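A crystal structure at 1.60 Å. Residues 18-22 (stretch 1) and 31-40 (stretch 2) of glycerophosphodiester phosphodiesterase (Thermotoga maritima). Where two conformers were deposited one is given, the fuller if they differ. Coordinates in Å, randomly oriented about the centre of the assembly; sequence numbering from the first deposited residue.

Stretch 1, residues 18-22: HRGYS
Stretch 2 (31-40) EAFMKAIEAG

Residues 31-38 are helical, continuing a helix that begins earlier in the chain. Residues 19-22 form an irregular segment packed against it. Gly20 lies by Phe33 (CA to CA 4.1 Å) and Tyr21 by Ala36 (CA to CA 4.7 Å). Together the stretches bury 290 Å².

One hydrogen bond crosses the contact. Tyr21 N donates to Ala32 O at 2.9 Å, with an angle of 168° at the hydrogen. Ala32 O also accepts the helical bond from Ala36 N at 3.1 Å, so it serves both stretches.

The backbones pack tightly at Gly20. Gly20 CA lies 3.6 Å from Ala32 O. Its phi/psi are 82/-156. A CB here would point toward the helix, clash with Ala32 C and Phe33 N, and jam against the carbonyl of Arg19. Glycine suits both the angles and the space. Arg19 has phi/psi 59/35, and its CB points away, leaving its backbone to face the helix. Arg19 O is 3.7 Å from Ala32 CB.

Side-chain packing is mostly aromatic rings and alanines. Phe33 is m with chi2 -50°. Its CB points away, but the ring returns to meet backbone, placing Phe33 CE1 3.6 Å from Gly20 N. Buried Tyr21 (phi/psi -85/73) is t with chi2 -14°, and its CA-to-CB bond points toward the helix. Tyr21 CB is 4.1 Å from Ala36 CB, and Tyr21 CE2 is 4.1 Å from Ala39 CB. Small alanine methyls thus pack against Tyr21 CB and the ring. The backbone Lys35 O sits at the ring edge, 3.9 Å from Tyr21 CD2. Tyr21 OH is hydrogen-bonded elsewhere in the structure.

Internal bonds brace each stretch. Ser22 OG (chi1 p) donates to His18 O at 2.7 Å. Lys35 NZ forms a salt bridge with Glu38 OE1 at 3.4 Å; its hydrogen bond is weak. Gly40, phi/psi 101/11, ends the last turn in a Schellman motif.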

# COMPACT_ATOMS: atom_id res chain seq x y z
N HIS A 18 -0.45 0.54 7.71
CA HIS A 18 -1.48 1.00 6.79
C HIS A 18 -1.76 2.48 6.99
O HIS A 18 -2.30 2.88 8.02
CB HIS A 18 -2.76 0.20 7.05
CG HIS A 18 -3.88 0.55 6.15
ND1 HIS A 18 -5.12 0.92 6.62
CD2 HIS A 18 -3.96 0.61 4.80
CE1 HIS A 18 -5.92 1.18 5.60
NE2 HIS A 18 -5.24 1.01 4.48
N ARG A 19 -1.33 3.29 6.02
CA ARG A 19 -1.36 4.75 6.18
C ARG A 19 -0.52 5.19 7.38
O ARG A 19 -0.81 6.17 8.07
CB ARG A 19 -2.80 5.25 6.26
CG ARG A 19 -3.72 4.66 5.23
CD ARG A 19 -5.11 5.25 5.21
NE ARG A 19 -5.99 4.43 4.41
CZ ARG A 19 -7.31 4.46 4.45
NH1 ARG A 19 -7.95 5.31 5.23
NH2 ARG A 19 -8.01 3.61 3.71
N GLY A 20 0.57 4.47 7.61
CA GLY A 20 1.39 4.64 8.80
C GLY A 20 0.82 3.90 9.99
O GLY A 20 0.09 2.93 9.82
N TYR A 21 1.15 4.35 11.21
CA TYR A 21 0.61 3.76 12.42
C TYR A 21 -0.73 4.43 12.66
O TYR A 21 -0.89 5.26 13.57
CB TYR A 21 1.55 3.96 13.60
CG TYR A 21 1.29 3.10 14.82
CD1 TYR A 21 0.10 2.38 14.97
CD2 TYR A 21 2.23 3.00 15.81
CE1 TYR A 21 -0.14 1.60 16.06
CE2 TYR A 21 2.01 2.22 16.92
CZ TYR A 21 0.83 1.52 17.04
OH TYR A 21 0.62 0.72 18.15
N SER A 22 -1.71 4.06 11.84
CA SER A 22 -2.95 4.84 11.76
C SER A 22 -3.93 4.53 12.89
O SER A 22 -4.88 5.26 13.06
CB SER A 22 -3.59 4.64 10.39
OG SER A 22 -3.90 3.28 10.17
N GLU A 31 3.91 12.09 10.82
CA GLU A 31 3.93 11.55 12.15
C GLU A 31 3.53 10.09 12.15
O GLU A 31 4.21 9.25 12.74
CB GLU A 31 3.02 12.35 13.08
CG GLU A 31 2.97 11.80 14.50
CD GLU A 31 1.99 12.55 15.38
OE1 GLU A 31 0.86 12.82 14.92
OE2 GLU A 31 2.35 12.84 16.53
N ALA A 32 2.44 9.74 11.46
CA ALA A 32 1.99 8.34 11.43
C ALA A 32 3.05 7.43 10.81
O ALA A 32 3.31 6.33 11.29
CB ALA A 32 0.68 8.22 10.71
N PHE A 33 3.69 7.89 9.73
CA PHE A 33 4.72 7.06 9.08
C PHE A 33 5.93 6.90 9.98
O PHE A 33 6.43 5.80 10.16
CB PHE A 33 5.16 7.66 7.75
CG PHE A 33 4.05 7.83 6.74
CD1 PHE A 33 3.20 6.78 6.45
CD2 PHE A 33 3.90 9.01 6.02
CE1 PHE A 33 2.19 6.91 5.51
CE2 PHE A 33 2.88 9.14 5.09
CZ PHE A 33 2.03 8.11 4.83
N MET A 34 6.40 7.99 10.58
CA MET A 34 7.57 7.93 11.47
C MET A 34 7.29 7.04 12.69
O MET A 34 8.16 6.27 13.10
CB MET A 34 8.02 9.35 11.86
CG MET A 34 8.53 10.15 10.64
SD MET A 34 9.25 11.78 11.18
CE MET A 34 7.80 12.64 11.71
N LYS A 35 6.09 7.14 13.25
CA LYS A 35 5.72 6.33 14.41
C LYS A 35 5.63 4.83 14.09
O LYS A 35 5.92 4.00 14.94
CB LYS A 35 4.42 6.84 15.04
CG LYS A 35 4.54 8.18 15.73
CD LYS A 35 5.27 8.07 17.03
CE LYS A 35 5.56 9.44 17.61
NZ LYS A 35 6.39 9.33 18.82
N ALA A 36 5.23 4.49 12.86
CA ALA A 36 5.21 3.08 12.44
C ALA A 36 6.62 2.53 12.44
O ALA A 36 6.87 1.44 12.91
CB ALA A 36 4.59 2.95 11.05
N ILE A 37 7.56 3.30 11.90
CA ILE A 37 8.96 2.86 11.84
C ILE A 37 9.56 2.78 13.25
O ILE A 37 10.27 1.83 13.58
CB ILE A 37 9.78 3.82 10.92
CG1 ILE A 37 9.20 3.89 9.51
CG2 ILE A 37 11.26 3.41 10.91
CD1 ILE A 37 8.97 2.55 8.85
N GLU A 38 9.22 3.74 14.10
CA GLU A 38 9.70 3.72 15.48
C GLU A 38 9.20 2.49 16.25
O GLU A 38 9.88 1.97 17.14
CB GLU A 38 9.27 4.98 16.22
CG GLU A 38 9.96 6.24 15.74
CD GLU A 38 9.34 7.51 16.33
OE1 GLU A 38 8.87 7.47 17.49
OE2 GLU A 38 9.31 8.54 15.63
N ALA A 39 8.00 2.05 15.90
CA ALA A 39 7.34 0.89 16.51
C ALA A 39 7.85 -0.45 15.98
O ALA A 39 7.45 -1.51 16.46
CB ALA A 39 5.83 1.00 16.34
N GLY A 40 8.74 -0.39 15.00
CA GLY A 40 9.40 -1.57 14.48
C GLY A 40 8.86 -2.13 13.18
O GLY A 40 9.27 -3.24 12.79